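Local coordinates for lasso peptide isopeptidase AtxE2 (Asticcacaulis excentricus, PDB 5TXE), which hydrolyses the isopeptide bond of the lasso peptides astexin-2 and astexin-3, turning the threaded substrates into linear peptides, at residues Y108-I113 against N121-A126; I49-A54 against G125-I130. The protein carries 1 engineered substitution. One frame throughout, in Å; residues are numbered along the deposited sequence.

In the fold
Contacts 1 and 2 lie side by side, their centres about 10 Å apart, and share Gly125 and Ala126. Residues 121-130 run through both: first against 108-113 in contact 1, then against 49-54 in contact 2. Leu109 O and Leu128 N, 2.9 Å apart, probably form a hydrogen bond between the two. The six-membered ring of Trp111 also packs on Thr51, with CE3 3.6 Å from Thr51 OG1. Both contacts border the bound lasso peptide. In contact 1 the side chain of Ser124 is about 5 Å from that of His638, assigned to the charge relay. In contact 2 the side chain of Met52 is about 10 Å from that of Ala527, the engineered replacement of the nucleophile.

Contact 1: Y108-I113 against N121-A126; sequences YLFWTI and NAPSGA
Ala126 O takes two hydrogen bonds, one direct and one from water. Trp111 N donates to Ala126 O at 2.9 Å, almost straight at 177° and in the carbonyl plane. Water 1 donates the second. The same water donates to Trp111 O and accepts from Gly125 N, so it bridges the two segments. Trp111 O also accepts two bonds, the other from water 2, which accepts from Ser124 N. At the far end a second direct backbone bond joins the segments: Asn121 N donates to Ile113 O at 2.9 Å.

Tyr108 CG is anti to the backbone N (chi1 -170°). Tyr108 OH donates to Gly125 O at 2.6 Å, in the carbonyl plane. Gly125 O also sits at the edge of the Phe110 ring, 3.8 Å from Phe110 CE1. The Phe110 side chain crosses Pro123 obliquely, and CB meets Pro123 CB at 4.1 Å. Thr112 CG2 runs alongside the same proline.

Ser124 OG accepts from Ala126 N at 3.1 Å, forming an ST turn. This hydroxyl and Asn121 ND2 also hydrogen-bond to the backbone of the bound peptide. Direct and water-mediated backbone bonds thus fix the loop that presents these two groups to the substrate.

Contact 2: I49-A54 against G125-I130; sequences IGTMSA and GANLTI
Three direct hydrogen bonds join 49-54 to 125-130, and each uses at least one side chain. The shortest runs from Thr51 OG1 to Asn127 O, 2.7 Å. The hydroxyl is the donor and lies in the carbonyl plane, with a C=O...donor angle of 155°. Thr51 OG1 reaches it by standing anti to its own backbone N (chi1 -168°). Thr51 also donates through its backbone: Thr51 N bonds Thr129 OG1 at 3.1 Å. Thr51 is therefore held through both its backbone and its side chain. The third bond, from Asn127 ND2 to Gly50 O, is weak at 3.4 Å.

Water 4 supports that weak pair. The water 4 oxygen lies 2.9 Å from Gly50 O, to which it donates, and accepts a weak bond from Asn127 ND2. The Asn127 amide lies against the 49-54 backbone because CG takes the crowded position between the backbone N and the carbonyl carbon (chi1 58°). Asn127 OD1 is 3.4 Å from Thr51 CA.

Van der Waals packing fills in around these bonds. The Thr51 and Thr129 side chains cross at about a right angle, with Thr51 CG2 3.3 Å from Thr129 OG1. Ala126 CB sits by the Thr51 hydroxyl. Met52 CG passes the Asn127 amide obliquely, 3.7 Å from OD1. Gly50 has a positive phi, which favours glycine, and its CA is 4.6 Å from Thr129 CA.

Arg372 donates to the carbonyls of Ile49, Thr51 and Met52. Ser53 and Ala126 pack on the bound peptide. The contact is a junction between two loops of the N-terminal beta-propeller, one after strand 48-49 and the other before strand 133-134. It borders the lasso-peptide site, in the propeller plus alpha/beta-hydrolase architecture of the prolyl oligopeptidase family.

Contact 1: Y108-I113 against N121-A126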
loop_
_atom_site.group_PDB
_atom_site.type_symbol
_atom_site.label_atom_id
_atom_site.label_comp_id
_atom_site.label_asym_id
_atom_site.label_seq_id
_atom_site.Cartn_x
_atom_site.Cartn_y
_atom_site.Cartn_z
ATOM N N TYR A 108 -2.379 0.362 17.051
ATOM C CA TYR A 108 -2.020 0.438 15.650
ATOM C C TYR A 108 -0.718 1.177 15.566
ATOM O O TYR A 108 -0.634 2.319 15.915
ATOM C CB TYR A 108 -3.122 1.122 14.866
ATOM C CG TYR A 108 -3.048 1.103 13.365
ATOM C CD1 TYR A 108 -2.220 1.985 12.695
ATOM C CD2 TYR A 108 -3.889 0.315 12.625
ATOM C CE1 TYR A 108 -2.200 2.050 11.327
ATOM C CE2 TYR A 108 -3.871 0.352 11.218
ATOM C CZ TYR A 108 -3.023 1.210 10.570
ATOM O OH TYR A 108 -2.940 1.300 9.183
ATOM N N LEU A 109 0.312 0.463 15.118
ATOM C CA LEU A 109 1.677 0.962 15.065
ATOM C C LEU A 109 1.992 1.453 13.644
ATOM O O LEU A 109 2.036 0.676 12.689
ATOM C CB LEU A 109 2.637 -0.138 15.501
ATOM C CG LEU A 109 4.014 0.258 15.987
ATOM C CD1 LEU A 109 4.788 -0.967 16.425
ATOM C CD2 LEU A 109 4.829 0.995 14.944
ATOM N N PHE A 110 2.181 2.752 13.499
ATOM C CA PHE A 110 2.347 3.314 12.182
ATOM C C PHE A 110 3.712 2.953 11.572
ATOM O O PHE A 110 4.719 2.985 12.250
ATOM C CB PHE A 110 2.214 4.827 12.226
ATOM C CG PHE A 110 0.815 5.289 12.468
ATOM C CD1 PHE A 110 -0.188 5.023 11.561
ATOM C CD2 PHE A 110 0.496 6.006 13.631
ATOM C CE1 PHE A 110 -1.510 5.417 11.784
ATOM C CE2 PHE A 110 -0.813 6.409 13.869
ATOM C CZ PHE A 110 -1.813 6.095 12.939
ATOM N N TRP A 111 3.722 2.702 10.277
ATOM C CA TRP A 111 4.963 2.591 9.543
ATOM C C TRP A 111 5.491 3.981 9.306
ATOM O O TRP A 111 4.824 4.775 8.667
ATOM C CB TRP A 111 4.664 1.910 8.199
ATOM C CG TRP A 111 5.864 1.499 7.381
ATOM C CD1 TRP A 111 7.188 1.765 7.632
ATOM C CD2 TRP A 111 5.830 0.752 6.156
ATOM N NE1 TRP A 111 7.962 1.229 6.628
ATOM C CE2 TRP A 111 7.149 0.607 5.718
ATOM C CE3 TRP A 111 4.796 0.194 5.385
ATOM C CZ2 TRP A 111 7.477 -0.143 4.585
ATOM C CZ3 TRP A 111 5.115 -0.499 4.234
ATOM C CH2 TRP A 111 6.451 -0.663 3.849
ATOM N N THR A 112 6.651 4.315 9.848
ATOM C CA THR A 112 7.236 5.625 9.624
ATOM C C THR A 112 8.642 5.457 9.154
ATOM O O THR A 112 9.283 4.466 9.461
ATOM C CB THR A 112 7.279 6.534 10.911
ATOM O OG1 THR A 112 8.007 5.918 11.975
ATOM C CG2 THR A 112 5.873 6.865 11.378
ATOM N N ILE A 113 9.118 6.413 8.373
ATOM C CA ILE A 113 10.512 6.431 7.887
ATOM C C ILE A 113 11.038 7.867 7.803
ATOM O O ILE A 113 10.236 8.838 7.783
ATOM C CB ILE A 113 10.637 5.839 6.444
ATOM C CG1 ILE A 113 9.755 6.604 5.446
ATOM C CG2 ILE A 113 10.307 4.362 6.393
ATOM C CD1 ILE A 113 10.172 6.380 3.974
ATOM N N ASN A 121 9.091 11.329 8.678
ATOM C CA ASN A 121 8.116 12.018 7.867
ATOM C C ASN A 121 6.733 11.808 8.519
ATOM O O ASN A 121 6.580 10.947 9.366
ATOM C CB ASN A 121 8.172 11.448 6.436
ATOM C CG ASN A 121 7.478 12.334 5.388
ATOM O OD1 ASN A 121 7.361 13.555 5.555
ATOM N ND2 ASN A 121 7.004 11.703 4.296
ATOM N N ALA A 122 5.725 12.561 8.115
ATOM C CA ALA A 122 4.385 12.223 8.572
ATOM C C ALA A 122 4.043 10.757 8.176
ATOM O O ALA A 122 4.415 10.316 7.123
ATOM C CB ALA A 122 3.371 13.179 7.989
ATOM N N PRO A 123 3.366 10.017 9.046
ATOM C CA PRO A 123 2.946 8.669 8.727
ATOM C C PRO A 123 1.997 8.627 7.524
ATOM O O PRO A 123 1.133 9.480 7.403
ATOM C CB PRO A 123 2.191 8.217 9.949
ATOM C CG PRO A 123 2.416 9.210 11.010
ATOM C CD PRO A 123 2.916 10.464 10.382
ATOM N N SER A 124 2.193 7.662 6.626
ATOM C CA SER A 124 1.288 7.490 5.516
ATOM C C SER A 124 -0.067 7.105 6.106
ATOM O O SER A 124 -1.085 7.389 5.528
ATOM C CB SER A 124 1.809 6.411 4.584
ATOM O OG SER A 124 1.675 5.150 5.251
ATOM N N GLY A 125 -0.038 6.432 7.263
ATOM C CA GLY A 125 -1.214 5.846 7.900
ATOM C C GLY A 125 -1.261 4.326 7.836
ATOM O O GLY A 125 -2.109 3.677 8.479
ATOM N N ALA A 126 -0.385 3.752 7.031
ATOM C CA ALA A 126 -0.307 2.310 6.944
ATOM C C ALA A 126 0.346 1.761 8.223
ATOM O O ALA A 126 1.230 2.376 8.792
ATOM C CB ALA A 126 0.555 1.930 5.761
HETATM O O HOH W 1 2.158 5.091 8.731
HETATM O O HOH W 2 4.799 5.755 6.150
HETATM O O HOH W 3 6.979 8.287 8.046
#

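Contact 2: I49-A54 against G125-I130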
loop_
_atom_site.group_PDB
_atom_site.type_symbol
_atom_site.label_atom_id
_atom_site.label_comp_id
_atom_site.label_asym_id
_atom_site.label_seq_id
_atom_site.Cartn_x
_atom_site.Cartn_y
_atom_site.Cartn_z
ATOM N N ILE A 49 -3.283 -9.592 7.388
ATOM C CA ILE A 49 -1.984 -9.995 7.889
ATOM C C ILE A 49 -0.935 -9.112 7.265
ATOM O O ILE A 49 -0.836 -9.041 6.032
ATOM C CB ILE A 49 -1.684 -11.448 7.471
ATOM C CG1 ILE A 49 -2.681 -12.398 8.117
ATOM C CG2 ILE A 49 -0.275 -11.823 7.867
ATOM C CD1 ILE A 49 -2.735 -13.775 7.474
ATOM N N GLY A 50 -0.210 -8.370 8.087
ATOM C CA GLY A 50 0.826 -7.434 7.584
ATOM C C GLY A 50 0.276 -6.098 7.073
ATOM O O GLY A 50 -0.906 -5.832 7.135
ATOM N N THR A 51 1.149 -5.256 6.547
ATOM C CA THR A 51 0.756 -3.922 6.112
ATOM C C THR A 51 -0.246 -4.006 4.982
ATOM O O THR A 51 -0.340 -5.015 4.230
ATOM C CB THR A 51 2.028 -3.060 5.752
ATOM O OG1 THR A 51 1.706 -1.693 5.581
ATOM C CG2 THR A 51 2.735 -3.552 4.510
ATOM N N MET A 52 -0.946 -2.906 4.821
ATOM C CA MET A 52 -2.044 -2.830 3.895
ATOM C C MET A 52 -1.678 -3.300 2.508
ATOM O O MET A 52 -2.373 -4.107 1.937
ATOM C CB MET A 52 -2.564 -1.400 3.779
ATOM C CG MET A 52 -3.179 -0.923 5.091
ATOM S SD MET A 52 -4.039 0.672 4.910
ATOM C CE MET A 52 -4.604 0.533 3.194
ATOM N N SER A 53 -0.602 -2.771 1.977
ATOM C CA SER A 53 -0.213 -3.060 0.625
ATOM C C SER A 53 1.038 -3.889 0.673
ATOM O O SER A 53 2.096 -3.381 0.922
ATOM C CB SER A 53 0.037 -1.760 -0.140
ATOM O OG SER A 53 0.623 -2.049 -1.390
ATOM N N ALA A 54 0.907 -5.184 0.452
ATOM C CA ALA A 54 2.005 -6.092 0.642
ATOM C C ALA A 54 2.428 -6.686 -0.676
ATOM O O ALA A 54 1.609 -6.914 -1.541
ATOM C CB ALA A 54 1.577 -7.207 1.551
ATOM N N GLY A 125 -0.038 6.432 7.263
ATOM C CA GLY A 125 -1.214 5.846 7.900
ATOM C C GLY A 125 -1.261 4.326 7.836
ATOM O O GLY A 125 -2.109 3.677 8.479
ATOM N N ALA A 126 -0.385 3.752 7.031
ATOM C CA ALA A 126 -0.307 2.310 6.944
ATOM C C ALA A 126 0.346 1.761 8.223
ATOM O O ALA A 126 1.230 2.376 8.792
ATOM C CB ALA A 126 0.555 1.930 5.761
ATOM N N ASN A 127 -0.070 0.575 8.623
ATOM C CA ASN A 127 0.578 -0.152 9.721
ATOM C C ASN A 127 1.896 -0.793 9.377
ATOM O O ASN A 127 2.121 -1.311 8.262
ATOM C CB ASN A 127 -0.394 -1.221 10.265
ATOM C CG ASN A 127 -0.860 -2.211 9.197
ATOM O OD1 ASN A 127 -1.200 -1.850 8.046
ATOM N ND2 ASN A 127 -0.883 -3.460 9.577
ATOM N N LEU A 128 2.778 -0.785 10.345
ATOM C CA LEU A 128 4.073 -1.479 10.224
ATOM C C LEU A 128 3.842 -2.958 10.218
ATOM O O LEU A 128 3.075 -3.459 11.031
ATOM C CB LEU A 128 4.920 -1.194 11.440
ATOM C CG LEU A 128 6.364 -1.719 11.448
ATOM C CD1 LEU A 128 7.222 -1.028 10.388
ATOM C CD2 LEU A 128 6.982 -1.523 12.821
ATOM N N THR A 129 4.450 -3.649 9.270
ATOM C CA THR A 129 4.456 -5.093 9.238
ATOM C C THR A 129 5.284 -5.608 10.423
ATOM O O THR A 129 6.427 -5.197 10.631
ATOM C CB THR A 129 5.063 -5.611 7.938
ATOM O OG1 THR A 129 4.202 -5.296 6.865
ATOM C CG2 THR A 129 5.146 -7.151 7.949
ATOM N N ILE A 130 4.695 -6.480 11.226
ATOM C CA ILE A 130 5.387 -6.952 12.428
ATOM C C ILE A 130 5.920 -8.361 12.095
ATOM O O ILE A 130 5.133 -9.334 11.905
ATOM C CB ILE A 130 4.434 -7.033 13.638
ATOM C CG1 ILE A 130 3.784 -5.669 13.935
ATOM C CG2 ILE A 130 5.159 -7.607 14.869
ATOM C CD1 ILE A 130 4.802 -4.602 14.315
HETATM O O HOH W 4 -2.660 -6.012 9.388
#